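Local coordinates for uncharacterized protein (Bacteroides caccae, PDB 4L7A), which is of unknown function but is probably a zinc-binding metallo-peptidase of the peptidase MA clan, at residues S21-W26 and T57-S62; E29-V32 and N36-F39. One frame throughout, in Å; residues are numbered along the deposited sequence.

Contact 1 of 2, residues S21-W26 and T57-S62; sequences SEFDRW and TDFWLS
Phe-23, on helix 17-35, meets Phe-59 and Ser-62 at the start of helix 59-81, and its side chain illustrates how one aromatic residue can bridge two helices. Phe-23 CB lies 3.8 Å from Phe-59 CZ, so the contact begins at the root of the side chain. Past CG, CD2 of Phe-23 approaches Phe-59 CE1, again at 3.8 Å. Further along the same ring, Phe-23 CE2 reaches Ser-62 CB at 4.1 Å, and Phe-23 CZ ends 3.7 Å from Ser-62 O. The two side chains run past each other in opposite directions, the ring planes at 82° and the centroids 5.6 Å apart, an oblique pairing. Phe-59 owes its reach to chi1 of 176°, which sends CG opposite the backbone N and out toward helix 17-35. The helix start carrying it is secured by Asp-58 at the N-cap, whose OD1 accepts from Leu-61 N at 3.0 Å. Asp-58 O takes both the backbone N and the OG of Ser-62, from opposite faces of its carbonyl plane. Phe-23 also packs on Val-63 and Ala-66 of helix 59-81 and on Tyr-41, while Ser-62 touches Met-122 of strand 115-122, joining this helix packing to the sheet.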
loop_
_atom_site.group_PDB
_atom_site.type_symbol
_atom_site.label_atom_id
_atom_site.label_comp_id
_atom_site.label_asym_id
_atom_site.label_seq_id
_atom_site.Cartn_x
_atom_site.Cartn_y
_atom_site.Cartn_z
ATOM N N SER A 21 -5.716 13.609 23.078
ATOM C CA SER A 21 -6.140 14.855 22.441
ATOM C C SER A 21 -4.971 15.445 21.649
ATOM O O SER A 21 -5.187 16.051 20.617
ATOM C CB SER A 21 -6.637 15.909 23.460
ATOM O OG SER A 21 -7.744 15.374 24.133
ATOM N N GLU A 22 -3.741 15.279 22.134
ATOM C CA GLU A 22 -2.553 15.771 21.380
ATOM C C GLU A 22 -2.401 15.008 20.051
ATOM O O GLU A 22 -2.121 15.604 19.024
ATOM C CB GLU A 22 -1.261 15.669 22.229
ATOM C CG GLU A 22 0.017 16.316 21.616
ATOM C CD GLU A 22 1.325 15.987 22.386
ATOM O OE1 GLU A 22 1.254 15.396 23.495
ATOM O OE2 GLU A 22 2.436 16.313 21.882
ATOM N N PHE A 23 -2.594 13.701 20.080
ATOM C CA PHE A 23 -2.589 12.899 18.854
ATOM C C PHE A 23 -3.752 13.303 17.914
ATOM O O PHE A 23 -3.556 13.415 16.714
ATOM C CB PHE A 23 -2.593 11.406 19.188
ATOM C CG PHE A 23 -2.274 10.487 18.032
ATOM C CD1 PHE A 23 -1.468 10.873 16.970
ATOM C CD2 PHE A 23 -2.764 9.194 18.034
ATOM C CE1 PHE A 23 -1.188 9.972 15.936
ATOM C CE2 PHE A 23 -2.488 8.300 16.994
ATOM C CZ PHE A 23 -1.711 8.707 15.945
ATOM N N ASP A 24 -4.942 13.542 18.461
ATOM C CA ASP A 24 -6.068 13.967 17.619
ATOM C C ASP A 24 -5.697 15.235 16.913
ATOM O O ASP A 24 -5.920 15.380 15.732
ATOM C CB ASP A 24 -7.352 14.184 18.399
ATOM C CG ASP A 24 -7.881 12.914 19.024
ATOM O OD1 ASP A 24 -7.486 11.798 18.629
ATOM O OD2 ASP A 24 -8.696 13.038 19.960
ATOM N N ARG A 25 -5.092 16.145 17.647
ATOM C CA ARG A 25 -4.658 17.430 17.076
ATOM C C ARG A 25 -3.652 17.162 15.949
ATOM O O ARG A 25 -3.779 17.704 14.869
ATOM C CB ARG A 25 -4.079 18.384 18.162
ATOM C CG ARG A 25 -4.506 19.863 18.025
ATOM C CD ARG A 25 -3.819 20.834 19.054
ATOM N NE ARG A 25 -2.500 21.317 18.607
ATOM C CZ ARG A 25 -1.325 20.978 19.143
ATOM N NH1 ARG A 25 -1.257 20.171 20.186
ATOM N NH2 ARG A 25 -0.217 21.478 18.653
ATOM N N TRP A 26 -2.667 16.300 16.203
ATOM C CA TRP A 26 -1.655 15.984 15.200
ATOM C C TRP A 26 -2.295 15.360 13.949
ATOM O O TRP A 26 -1.872 15.645 12.831
ATOM C CB TRP A 26 -0.614 15.083 15.828
ATOM C CG TRP A 26 0.525 14.812 14.987
ATOM C CD1 TRP A 26 1.704 15.476 15.003
ATOM C CD2 TRP A 26 0.623 13.838 13.924
ATOM N NE1 TRP A 26 2.548 14.951 14.060
ATOM C CE2 TRP A 26 1.928 13.931 13.398
ATOM C CE3 TRP A 26 -0.242 12.861 13.417
ATOM C CZ2 TRP A 26 2.395 13.114 12.371
ATOM C CZ3 TRP A 26 0.223 12.018 12.393
ATOM C CH2 TRP A 26 1.531 12.157 11.885
ATOM N N THR A 57 -5.942 -1.660 21.082
ATOM C CA THR A 57 -5.094 -0.954 20.146
ATOM C C THR A 57 -4.036 -0.209 20.935
ATOM O O THR A 57 -4.376 0.622 21.747
ATOM C CB THR A 57 -5.965 0.027 19.322
ATOM O OG1 THR A 57 -6.993 -0.750 18.643
ATOM C CG2 THR A 57 -5.142 0.787 18.309
ATOM N N ASP A 58 -2.759 -0.503 20.686
ATOM C CA ASP A 58 -1.624 0.099 21.415
ATOM C C ASP A 58 -1.454 1.553 20.961
ATOM O O ASP A 58 -1.225 1.814 19.782
ATOM C CB ASP A 58 -0.389 -0.767 21.087
ATOM C CG ASP A 58 0.964 -0.227 21.640
ATOM O OD1 ASP A 58 1.202 0.980 21.834
ATOM O OD2 ASP A 58 1.880 -1.090 21.777
ATOM N N PHE A 59 -1.546 2.497 21.890
ATOM C CA PHE A 59 -1.511 3.904 21.542
ATOM C C PHE A 59 -0.184 4.399 20.933
ATOM O O PHE A 59 -0.187 4.992 19.876
ATOM C CB PHE A 59 -1.806 4.771 22.751
ATOM C CG PHE A 59 -1.689 6.267 22.473
ATOM C CD1 PHE A 59 -2.779 6.973 21.951
ATOM C CD2 PHE A 59 -0.532 6.953 22.741
ATOM C CE1 PHE A 59 -2.715 8.356 21.724
ATOM C CE2 PHE A 59 -0.458 8.337 22.526
ATOM C CZ PHE A 59 -1.571 9.040 22.017
ATOM N N TRP A 60 0.929 4.188 21.609
ATOM C CA TRP A 60 2.201 4.682 21.105
ATOM C C TRP A 60 2.639 3.944 19.811
ATOM O O TRP A 60 3.303 4.512 18.948
ATOM C CB TRP A 60 3.276 4.619 22.191
ATOM C CG TRP A 60 2.983 5.593 23.239
ATOM C CD1 TRP A 60 2.520 5.326 24.485
ATOM C CD2 TRP A 60 3.133 7.024 23.153
ATOM N NE1 TRP A 60 2.361 6.482 25.178
ATOM C CE2 TRP A 60 2.684 7.551 24.372
ATOM C CE3 TRP A 60 3.548 7.900 22.155
ATOM C CZ2 TRP A 60 2.676 8.922 24.642
ATOM C CZ3 TRP A 60 3.522 9.262 22.405
ATOM C CH2 TRP A 60 3.106 9.766 23.654
ATOM N N LEU A 61 2.201 2.721 19.646
ATOM C CA LEU A 61 2.396 2.103 18.355
ATOM C C LEU A 61 1.505 2.746 17.226
ATOM O O LEU A 61 1.935 2.825 16.066
ATOM C CB LEU A 61 2.143 0.600 18.453
ATOM C CG LEU A 61 2.359 -0.217 17.158
ATOM C CD1 LEU A 61 3.787 -0.028 16.637
ATOM C CD2 LEU A 61 2.084 -1.683 17.482
ATOM N N SER A 62 0.298 3.205 17.575
ATOM C CA SER A 62 -0.554 3.907 16.614
ATOM C C SER A 62 0.112 5.198 16.145
ATOM O O SER A 62 0.028 5.544 14.997
ATOM C CB SER A 62 -1.916 4.244 17.188
ATOM O OG SER A 62 -2.603 3.035 17.487
#

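Contact 2 of 2, residues E29-V32 and N36-F39; sequences ENYV and NIDF
Two first torsions set the ring pair of Tyr-31 and Phe-39: chi1 of -87° holds the tyrosine CG beside its own backbone N, whereas chi1 of -170° turns the phenylalanine CG away from its N and toward the helix. The rings meet edge-to-face, the edge of Phe-39 lying over one face of Tyr-31, with centroids 4.8 Å apart and planes inclined at 55°. Phe-39 CD2 does the touching, 3.5 Å from Tyr-31 CE2 and offset toward the rim. Ile-37 CG2 comes instead to the edge of the tyrosine ring, 4.0 Å from Tyr-31 CD2. Beside this apolar packing, the backbone turns out of the helix. Val-32 O accepts from Asn-36 N at 2.8 Å and, weakly, from Asn-36 ND2; Ile-37 N gives a nearly straight but weak 3.3 Å bond to Tyr-31 O. Asn-36, with positive phi, is where the chain leaves the helix. Its OD1 is hydrogen-bonded to Arg-87, and the hydroxyl of the buried Tyr-31 to Ala-66 O of helix 59-81. The chemistry is thus divided: one firm main-chain bond and two weak ones join helix 17-35 to the segment entering strand 38-40, while apolar contacts surround a tyrosine whose polar tip is tethered to a second helix.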
loop_
_atom_site.group_PDB
_atom_site.type_symbol
_atom_site.label_atom_id
_atom_site.label_comp_id
_atom_site.label_asym_id
_atom_site.label_seq_id
_atom_site.Cartn_x
_atom_site.Cartn_y
_atom_site.Cartn_z
ATOM N N GLU A 29 -4.014 17.907 11.761
ATOM C CA GLU A 29 -3.063 18.725 11.047
ATOM C C GLU A 29 -2.286 17.948 9.979
ATOM O O GLU A 29 -1.922 18.510 8.978
ATOM C CB GLU A 29 -2.156 19.457 12.046
ATOM C CG GLU A 29 -2.974 20.399 12.993
ATOM C CD GLU A 29 -2.212 20.902 14.216
ATOM O OE1 GLU A 29 -1.036 20.562 14.435
ATOM O OE2 GLU A 29 -2.814 21.655 14.980
ATOM N N ASN A 30 -2.042 16.668 10.183
ATOM C CA ASN A 30 -1.230 15.942 9.242
ATOM C C ASN A 30 -1.971 15.002 8.255
ATOM O O ASN A 30 -1.354 14.528 7.329
ATOM C CB ASN A 30 -0.175 15.109 9.973
ATOM C CG ASN A 30 0.936 15.953 10.545
ATOM O OD1 ASN A 30 1.939 16.171 9.899
ATOM N ND2 ASN A 30 0.723 16.486 11.735
ATOM N N TYR A 31 -3.220 14.669 8.517
ATOM C CA TYR A 31 -3.989 13.754 7.688
ATOM C C TYR A 31 -5.245 14.450 7.163
ATOM O O TYR A 31 -5.457 14.509 5.964
ATOM C CB TYR A 31 -4.369 12.480 8.456
ATOM C CG TYR A 31 -3.294 11.373 8.413
ATOM C CD1 TYR A 31 -2.224 11.396 9.254
ATOM C CD2 TYR A 31 -3.376 10.353 7.511
ATOM C CE1 TYR A 31 -1.235 10.398 9.216
ATOM C CE2 TYR A 31 -2.410 9.343 7.449
ATOM C CZ TYR A 31 -1.354 9.360 8.313
ATOM O OH TYR A 31 -0.395 8.385 8.273
ATOM N N VAL A 32 -6.023 15.036 8.058
ATOM C CA VAL A 32 -7.305 15.646 7.695
ATOM C C VAL A 32 -7.081 16.884 6.864
ATOM O O VAL A 32 -7.550 16.943 5.727
ATOM C CB VAL A 32 -8.155 16.071 8.892
ATOM C CG1 VAL A 32 -9.490 16.702 8.374
ATOM C CG2 VAL A 32 -8.489 14.897 9.783
ATOM N N ASN A 36 -7.554 15.186 3.539
ATOM C CA ASN A 36 -8.945 14.782 3.825
ATOM C C ASN A 36 -9.051 13.287 4.158
ATOM O O ASN A 36 -9.939 12.601 3.716
ATOM C CB ASN A 36 -9.893 15.159 2.671
ATOM C CG ASN A 36 -9.830 16.632 2.333
ATOM O OD1 ASN A 36 -9.880 17.016 1.178
ATOM N ND2 ASN A 36 -9.696 17.459 3.339
ATOM N N ILE A 37 -8.122 12.790 4.947
ATOM C CA ILE A 37 -8.144 11.404 5.397
ATOM C C ILE A 37 -8.507 11.375 6.858
ATOM O O ILE A 37 -7.919 12.049 7.674
ATOM C CB ILE A 37 -6.788 10.689 5.206
ATOM C CG1 ILE A 37 -6.423 10.613 3.728
ATOM C CG2 ILE A 37 -6.850 9.315 5.791
ATOM C CD1 ILE A 37 -4.967 10.220 3.462
ATOM N N ASP A 38 -9.454 10.538 7.204
ATOM C CA ASP A 38 -9.819 10.379 8.596
ATOM C C ASP A 38 -9.045 9.182 9.100
ATOM O O ASP A 38 -9.348 8.028 8.755
ATOM C CB ASP A 38 -11.345 10.236 8.650
ATOM C CG ASP A 38 -11.912 10.158 10.052
ATOM O OD1 ASP A 38 -11.216 10.440 11.060
ATOM O OD2 ASP A 38 -13.094 9.769 10.136
ATOM N N PHE A 39 -8.053 9.414 9.940
ATOM C CA PHE A 39 -7.254 8.327 10.534
ATOM C C PHE A 39 -7.737 7.992 11.940
ATOM O O PHE A 39 -7.595 8.788 12.841
ATOM C CB PHE A 39 -5.808 8.788 10.561
ATOM C CG PHE A 39 -4.776 7.729 10.923
ATOM C CD1 PHE A 39 -4.626 7.276 12.219
ATOM C CD2 PHE A 39 -3.835 7.295 9.969
ATOM C CE1 PHE A 39 -3.635 6.391 12.536
ATOM C CE2 PHE A 39 -2.828 6.388 10.292
ATOM C CZ PHE A 39 -2.753 5.923 11.585
#

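In the fold
Helix 17-35 serves both contacts, whose centres are about 13 Å apart. Contact 1 uses its earlier turns and brings in the start of helix 59-81, distant in sequence; contact 2 uses its later part and the chain that follows directly, so it falls between the two segments of contact 1. Trp-26 and Tyr-31 connect them, with Trp-26 CZ3 lying 3.9 Å from Tyr-31 CE1. Strand 38-40, an outermost strand of the mixed sheet, runs parallel to strand 93-98. Together, the local chain reversal and the longer-range packing are consistent with helix 17-35 being fixed against helix 59-81 and the sheet edge, within the family region of this putative metallo-peptidase.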